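Local structure of split-soret cytochrome C (1H21) at the interface of chains A and B. The protein is a dimeric di-haem cytochrome c with an additional iron-sulfur centre, which carries electrons and may take part in sulfate reduction. Sequence-based numbering; all coordinates share one arbitrary frame. Chains: chain A/B, Split-soret cytochrome C.

Contact 1 and contact 2 are two patches of the homodimer interface, the centres of their C-alpha atoms about 18 Å apart. Chain B supplies neighbouring stretches to both: the 3-10 helix 69-75 of chain B begins in contact 2 with B:Phe69 and B:Ala70, and the loop that follows a few residues later carries B:Ser80 to B:Trp82 into contact 1. Chain A answers with helix 102-118 and A:Ile226 in contact 1 and with its N-terminal segment in contact 2. Since the interface is two-fold symmetric, each patch recurs with the chains exchanged, and together they probably help hold the haem-sharing subunits in register.

Contact 1: the interface of chains A and B. Residues chain A 106, 109-110, 113-114, 226; chain B 80-82.
A tryptophan on a loop of chain B, B:Trp82, docks against one side of the A helix 102-118 and against A:Ile226, which lies just ahead of the CXXCH haem motif A:Cys229 to A:His233. The indole is covered on both faces. A:Phe113 reaches one face with its CD2 edge, 3.4 Å from B:Trp82 CD2, and the ring planes stand at 79°, an edge-to-face packing. Its CB adds a CH-pi contact over the six-membered ring. On the opposite face A:Ile226 CG1 lies over the five-membered ring of B:Trp82, 3.6 Å from its centroid.

At the indole rim, B:Trp82 NE1 donates to the side-chain carbonyl OD1 of A:Asn110 at 2.9 Å. This bond is nearly straight, 164° at H, and OD1 lies close to the ring plane. With chi1 at -79°, the A:Asn110 side chain is placed to present OD1 to the indole, while its ND2 sits over the ring of A:His106 in the same chain, which may help fix the amide's rotation. A:Arg114 CG touches another part of the indole rim, 3.9 Å from B:Trp82 CH2.

One helical turn back from A:Asn110, A:His106 ND1 and the B:Ser80 hydroxyl OG form a hydrogen bond of 3.3 Å whose direction is not decided. A:Val109 CG1 packs on B:Ser80 CB at 3.8 Å. Gripped on two faces and an edge, B:Trp82 ties its loop to the partner's helix and haem-binding segment, probably helping to hold the dimer together.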
ATOM      1  N   HIS A 106       1.565 -15.250  -2.958  1.00 31.98           N
ATOM      2  CA  HIS A 106       1.650 -15.228  -1.504  1.00 35.33           C
ATOM      3  C   HIS A 106       3.034 -15.549  -0.924  1.00 38.87           C
ATOM      4  O   HIS A 106       3.616 -14.711  -0.242  1.00 40.88           O
ATOM      5  CB  HIS A 106       0.579 -16.133  -0.874  1.00 38.85           C
ATOM      6  CG  HIS A 106       0.390 -15.898   0.599  1.00 54.07           C
ATOM      7  ND1 HIS A 106       0.504 -14.650   1.175  1.00 59.82           N
ATOM      8  CD2 HIS A 106       0.068 -16.744   1.608  1.00 60.73           C
ATOM      9  CE1 HIS A 106       0.260 -14.733   2.469  1.00 59.59           C
ATOM     10  NE2 HIS A 106      -0.009 -15.994   2.756  1.00 63.15           N
ATOM     11  N   VAL A 109       5.687 -12.760  -1.821  1.00 33.17           N
ATOM     12  CA  VAL A 109       5.581 -11.527  -1.054  1.00 31.49           C
ATOM     13  C   VAL A 109       5.964 -11.799   0.409  1.00 32.41           C
ATOM     14  O   VAL A 109       6.538 -10.933   1.080  1.00 32.62           O
ATOM     15  CB  VAL A 109       4.140 -10.963  -1.132  1.00 32.07           C
ATOM     16  CG1 VAL A 109       3.941  -9.792  -0.167  1.00 27.22           C
ATOM     17  CG2 VAL A 109       3.848 -10.549  -2.553  1.00 28.81           C
ATOM     18  N   ASN A 110       5.673 -13.003   0.898  1.00 28.63           N
ATOM     19  CA  ASN A 110       6.014 -13.344   2.271  1.00 30.48           C
ATOM     20  C   ASN A 110       7.520 -13.279   2.462  1.00 32.90           C
ATOM     21  O   ASN A 110       8.003 -12.786   3.484  1.00 33.93           O
ATOM     22  CB  ASN A 110       5.516 -14.741   2.644  1.00 32.19           C
ATOM     23  CG  ASN A 110       4.033 -14.767   2.969  1.00 34.93           C
ATOM     24  OD1 ASN A 110       3.388 -13.726   3.097  1.00 35.18           O
ATOM     25  ND2 ASN A 110       3.483 -15.965   3.113  1.00 33.15           N
ATOM     26  N   PHE A 113       8.653  -9.476   2.076  1.00 27.34           N
ATOM     27  CA  PHE A 113       8.260  -8.734   3.278  1.00 27.32           C
ATOM     28  C   PHE A 113       8.954  -9.171   4.588  1.00 29.01           C
ATOM     29  O   PHE A 113       9.401  -8.316   5.350  1.00 29.51           O
ATOM     30  CB  PHE A 113       6.733  -8.734   3.438  1.00 25.72           C
ATOM     31  CG  PHE A 113       6.007  -7.831   2.465  1.00 25.93           C
ATOM     32  CD1 PHE A 113       6.644  -7.340   1.322  1.00 26.13           C
ATOM     33  CD2 PHE A 113       4.684  -7.482   2.685  1.00 26.16           C
ATOM     34  CE1 PHE A 113       5.975  -6.519   0.418  1.00 22.53           C
ATOM     35  CE2 PHE A 113       4.006  -6.659   1.785  1.00 25.12           C
ATOM     36  CZ  PHE A 113       4.656  -6.181   0.649  1.00 25.65           C
ATOM     37  N   ARG A 114       9.040 -10.478   4.861  1.00 31.09           N
ATOM     38  CA  ARG A 114       9.710 -10.983   6.075  1.00 28.06           C
ATOM     39  C   ARG A 114      11.200 -10.630   6.030  1.00 32.95           C
ATOM     40  O   ARG A 114      11.809 -10.282   7.046  1.00 36.01           O
ATOM     41  CB  ARG A 114       9.538 -12.492   6.192  1.00 22.60           C
ATOM     42  CG  ARG A 114       8.130 -12.902   6.523  1.00 25.64           C
ATOM     43  CD  ARG A 114       7.915 -14.393   6.478  1.00 28.45           C
ATOM     44  NE  ARG A 114       6.491 -14.708   6.599  1.00 37.93           N
ATOM     45  CZ  ARG A 114       5.929 -15.881   6.303  1.00 41.99           C
ATOM     46  NH1 ARG A 114       6.657 -16.902   5.855  1.00 41.60           N
ATOM     47  NH2 ARG A 114       4.624 -16.035   6.485  1.00 46.40           N
ATOM     48  N   ILE A 226      -0.469 -10.146   8.590  1.00 34.90           N
ATOM     49  CA  ILE A 226       0.623 -10.941   9.107  1.00 34.25           C
ATOM     50  C   ILE A 226       1.910 -10.159   9.291  1.00 33.87           C
ATOM     51  O   ILE A 226       3.007 -10.676   9.094  1.00 33.20           O
ATOM     52  CB  ILE A 226       0.831 -12.223   8.300  1.00 32.97           C
ATOM     53  CG1 ILE A 226       0.926 -11.903   6.812  1.00 31.03           C
ATOM     54  CG2 ILE A 226      -0.310 -13.210   8.603  1.00 30.12           C
ATOM     55  CD1 ILE A 226       0.994 -13.148   5.935  1.00 29.14           C
TER
ATOM     56  N   SER B  80      -1.400  -9.033  -0.184  1.00 31.11           N
ATOM     57  CA  SER B  80      -1.146 -10.441   0.030  1.00 32.06           C
ATOM     58  C   SER B  80      -1.389 -10.863   1.487  1.00 35.37           C
ATOM     59  O   SER B  80      -0.604 -11.638   2.054  1.00 37.52           O
ATOM     60  CB  SER B  80       0.279 -10.768  -0.422  1.00 29.28           C
ATOM     61  OG  SER B  80       0.369 -12.095  -0.879  1.00 29.32           O
ATOM     62  N   ASP B  81      -2.478 -10.349   2.075  1.00 37.69           N
ATOM     63  CA  ASP B  81      -2.887 -10.661   3.452  1.00 37.06           C
ATOM     64  C   ASP B  81      -1.982 -10.069   4.552  1.00 33.82           C
ATOM     65  O   ASP B  81      -2.030 -10.490   5.703  1.00 35.38           O
ATOM     66  CB  ASP B  81      -3.029 -12.190   3.619  1.00 44.06           C
ATOM     67  CG  ASP B  81      -4.420 -12.622   4.126  1.00 55.21           C
ATOM     68  OD1 ASP B  81      -4.490 -13.516   5.001  1.00 60.32           O
ATOM     69  OD2 ASP B  81      -5.456 -12.110   3.643  1.00 60.67           O
ATOM     70  N   TRP B  82      -1.154  -9.090   4.206  1.00 32.30           N
ATOM     71  CA  TRP B  82      -0.274  -8.471   5.184  1.00 29.97           C
ATOM     72  C   TRP B  82      -0.937  -7.427   6.070  1.00 29.47           C
ATOM     73  O   TRP B  82      -0.407  -7.091   7.120  1.00 28.50           O
ATOM     74  CB  TRP B  82       0.968  -7.927   4.503  1.00 33.68           C
ATOM     75  CG  TRP B  82       2.011  -9.007   4.405  1.00 37.37           C
ATOM     76  CD1 TRP B  82       1.970 -10.125   3.614  1.00 33.66           C
ATOM     77  CD2 TRP B  82       3.179  -9.138   5.229  1.00 35.04           C
ATOM     78  NE1 TRP B  82       3.035 -10.944   3.914  1.00 35.61           N
ATOM     79  CE2 TRP B  82       3.787 -10.362   4.902  1.00 33.18           C
ATOM     80  CE3 TRP B  82       3.758  -8.340   6.227  1.00 33.68           C
ATOM     81  CZ2 TRP B  82       4.946 -10.812   5.535  1.00 29.86           C
ATOM     82  CZ3 TRP B  82       4.907  -8.792   6.853  1.00 34.11           C
ATOM     83  CH2 TRP B  82       5.489 -10.020   6.504  1.00 27.45           C
TER

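Contact 2: the interface of chains A and B. Residues chain A 12, 16-17, 97; chain B 40, 42, 69-70.
The side chains of A:Phe17 and B:Phe42 approach from opposite directions in this part of the split-Soret cytochrome c dimer, close in sequence to B:Cys44, a probable ligand of the [2Fe-2S] cluster. Their rings meet edge-to-face, with centroids 5.6 Å apart and planes inclined at 64°. The outer rims make the contact: A:Phe17 CZ is 3.7 Å from B:Phe42 CE1. Within chain B, B:Lys40 CB covers one face of the B:Phe42 ring, 3.5 Å above its plane, and may limit its movement to that side.

The neighbouring rim atom CE2 of A:Phe17 lies 3.6 Å from the methyl CB of B:Ala70, near the start of the 3-10 helix 69-75 of chain B. The same B:Ala70 CB receives A:Ala16 CB at 3.7 Å, a contact between two small groups that probably allows the backbones to come close.

A:Gln12 comes to B:Ala70 by another route. Its CG is placed between backbone N and carbonyl carbon (chi1 72°), and the chain then extends, bringing the amide beside the B helix start while A:Gln12 CB rests 3.8 Å from B:Phe69 CD1. As modelled, A:Gln12 NE2 stands 3.0 Å from B:Ala70 N. Both are donors, so this pair is no hydrogen bond; exchanging OE1 and NE2 would set an acceptor before the backbone N-H, which makes the modelled amide orientation doubtful.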
ATOM      1  N   GLN A  12      -8.990  -8.426 -19.212  1.00 37.39           N
ATOM      2  CA  GLN A  12      -7.980  -7.495 -19.700  1.00 37.87           C
ATOM      3  C   GLN A  12      -7.175  -8.053 -20.862  1.00 40.58           C
ATOM      4  O   GLN A  12      -7.058  -9.275 -21.031  1.00 39.30           O
ATOM      5  CB  GLN A  12      -6.996  -7.186 -18.586  1.00 36.96           C
ATOM      6  CG  GLN A  12      -6.108  -8.359 -18.308  1.00 35.00           C
ATOM      7  CD  GLN A  12      -5.627  -8.380 -16.909  1.00 37.24           C
ATOM      8  OE1 GLN A  12      -4.438  -8.242 -16.661  1.00 43.86           O
ATOM      9  NE2 GLN A  12      -6.542  -8.549 -15.966  1.00 33.91           N
ATOM     10  N   ALA A  16      -5.656 -12.233 -17.340  1.00 34.60           N
ATOM     11  CA  ALA A  16      -5.177 -12.064 -15.989  1.00 34.59           C
ATOM     12  C   ALA A  16      -3.903 -12.874 -15.790  1.00 38.30           C
ATOM     13  O   ALA A  16      -3.900 -14.080 -16.032  1.00 43.12           O
ATOM     14  CB  ALA A  16      -6.252 -12.527 -15.000  1.00 32.30           C
ATOM     15  N   PHE A  17      -2.828 -12.209 -15.362  1.00 38.79           N
ATOM     16  CA  PHE A  17      -1.531 -12.848 -15.088  1.00 37.67           C
ATOM     17  C   PHE A  17      -0.961 -13.500 -16.354  1.00 40.23           C
ATOM     18  O   PHE A  17      -0.184 -14.442 -16.278  1.00 42.53           O
ATOM     19  CB  PHE A  17      -1.674 -13.895 -13.965  1.00 36.00           C
ATOM     20  CG  PHE A  17      -2.608 -13.469 -12.840  1.00 36.21           C
ATOM     21  CD1 PHE A  17      -3.640 -14.300 -12.419  1.00 29.98           C
ATOM     22  CD2 PHE A  17      -2.498 -12.214 -12.250  1.00 32.96           C
ATOM     23  CE1 PHE A  17      -4.554 -13.888 -11.432  1.00 29.00           C
ATOM     24  CE2 PHE A  17      -3.410 -11.808 -11.269  1.00 32.80           C
ATOM     25  CZ  PHE A  17      -4.441 -12.655 -10.866  1.00 22.63           C
ATOM     26  N   SER A  97       2.150  -9.688  -9.653  1.00 28.43           N
ATOM     27  CA  SER A  97       0.780  -9.903 -10.068  1.00 29.14           C
ATOM     28  C   SER A  97       0.534  -9.730 -11.552  1.00 30.76           C
ATOM     29  O   SER A  97      -0.579  -9.967 -12.033  1.00 30.30           O
ATOM     30  CB  SER A  97      -0.191  -9.114  -9.207  1.00 31.73           C
ATOM     31  OG  SER A  97      -0.244  -9.704  -7.905  1.00 26.03           O
TER
ATOM     32  N   LYS B  40     -13.531 -13.420  -9.473  1.00 36.87           N
ATOM     33  CA  LYS B  40     -12.375 -14.316  -9.348  1.00 35.05           C
ATOM     34  C   LYS B  40     -11.686 -14.166  -7.993  1.00 34.53           C
ATOM     35  O   LYS B  40     -10.562 -14.640  -7.768  1.00 35.84           O
ATOM     36  CB  LYS B  40     -11.380 -14.054 -10.485  1.00 34.72           C
ATOM     37  CG  LYS B  40     -11.908 -14.370 -11.878  1.00 34.90           C
ATOM     38  CD  LYS B  40     -10.832 -14.084 -12.918  1.00 37.19           C
ATOM     39  CE  LYS B  40     -11.027 -14.906 -14.191  1.00 39.70           C
ATOM     40  NZ  LYS B  40      -9.896 -14.780 -15.159  1.00 34.07           N
ATOM     41  N   PHE B  42     -10.694 -11.430  -6.794  1.00 28.07           N
ATOM     42  CA  PHE B  42      -9.631 -10.432  -6.901  1.00 31.58           C
ATOM     43  C   PHE B  42      -9.600  -9.377  -5.766  1.00 34.26           C
ATOM     44  O   PHE B  42      -8.553  -8.779  -5.490  1.00 33.02           O
ATOM     45  CB  PHE B  42      -9.625  -9.766  -8.286  1.00 29.97           C
ATOM     46  CG  PHE B  42      -9.135 -10.656  -9.393  1.00 29.40           C
ATOM     47  CD1 PHE B  42      -8.588 -11.895  -9.128  1.00 30.83           C
ATOM     48  CD2 PHE B  42      -9.213 -10.241 -10.709  1.00 30.62           C
ATOM     49  CE1 PHE B  42      -8.123 -12.703 -10.158  1.00 30.43           C
ATOM     50  CE2 PHE B  42      -8.754 -11.037 -11.735  1.00 26.61           C
ATOM     51  CZ  PHE B  42      -8.210 -12.261 -11.470  1.00 26.63           C
ATOM     52  N   PHE B  69      -5.427  -4.872 -15.344  1.00 30.66           N
ATOM     53  CA  PHE B  69      -6.273  -4.839 -14.164  1.00 28.19           C
ATOM     54  C   PHE B  69      -6.001  -5.836 -13.040  1.00 33.23           C
ATOM     55  O   PHE B  69      -5.933  -5.446 -11.860  1.00 34.75           O
ATOM     56  CB  PHE B  69      -7.727  -4.954 -14.581  1.00 24.45           C
ATOM     57  CG  PHE B  69      -8.162  -3.881 -15.514  1.00 27.61           C
ATOM     58  CD1 PHE B  69      -8.605  -4.193 -16.792  1.00 27.50           C
ATOM     59  CD2 PHE B  69      -8.095  -2.546 -15.126  1.00 29.36           C
ATOM     60  CE1 PHE B  69      -8.968  -3.190 -17.671  1.00 29.06           C
ATOM     61  CE2 PHE B  69      -8.456  -1.536 -15.988  1.00 29.72           C
ATOM     62  CZ  PHE B  69      -8.894  -1.850 -17.267  1.00 31.52           C
ATOM     63  N   ALA B  70      -5.844  -7.114 -13.385  1.00 32.20           N
ATOM     64  CA  ALA B  70      -5.618  -8.156 -12.367  1.00 29.98           C
ATOM     65  C   ALA B  70      -4.402  -7.897 -11.486  1.00 29.95           C
ATOM     66  O   ALA B  70      -4.261  -8.510 -10.429  1.00 30.29           O
ATOM     67  CB  ALA B  70      -5.524  -9.539 -13.007  1.00 30.80           C
TER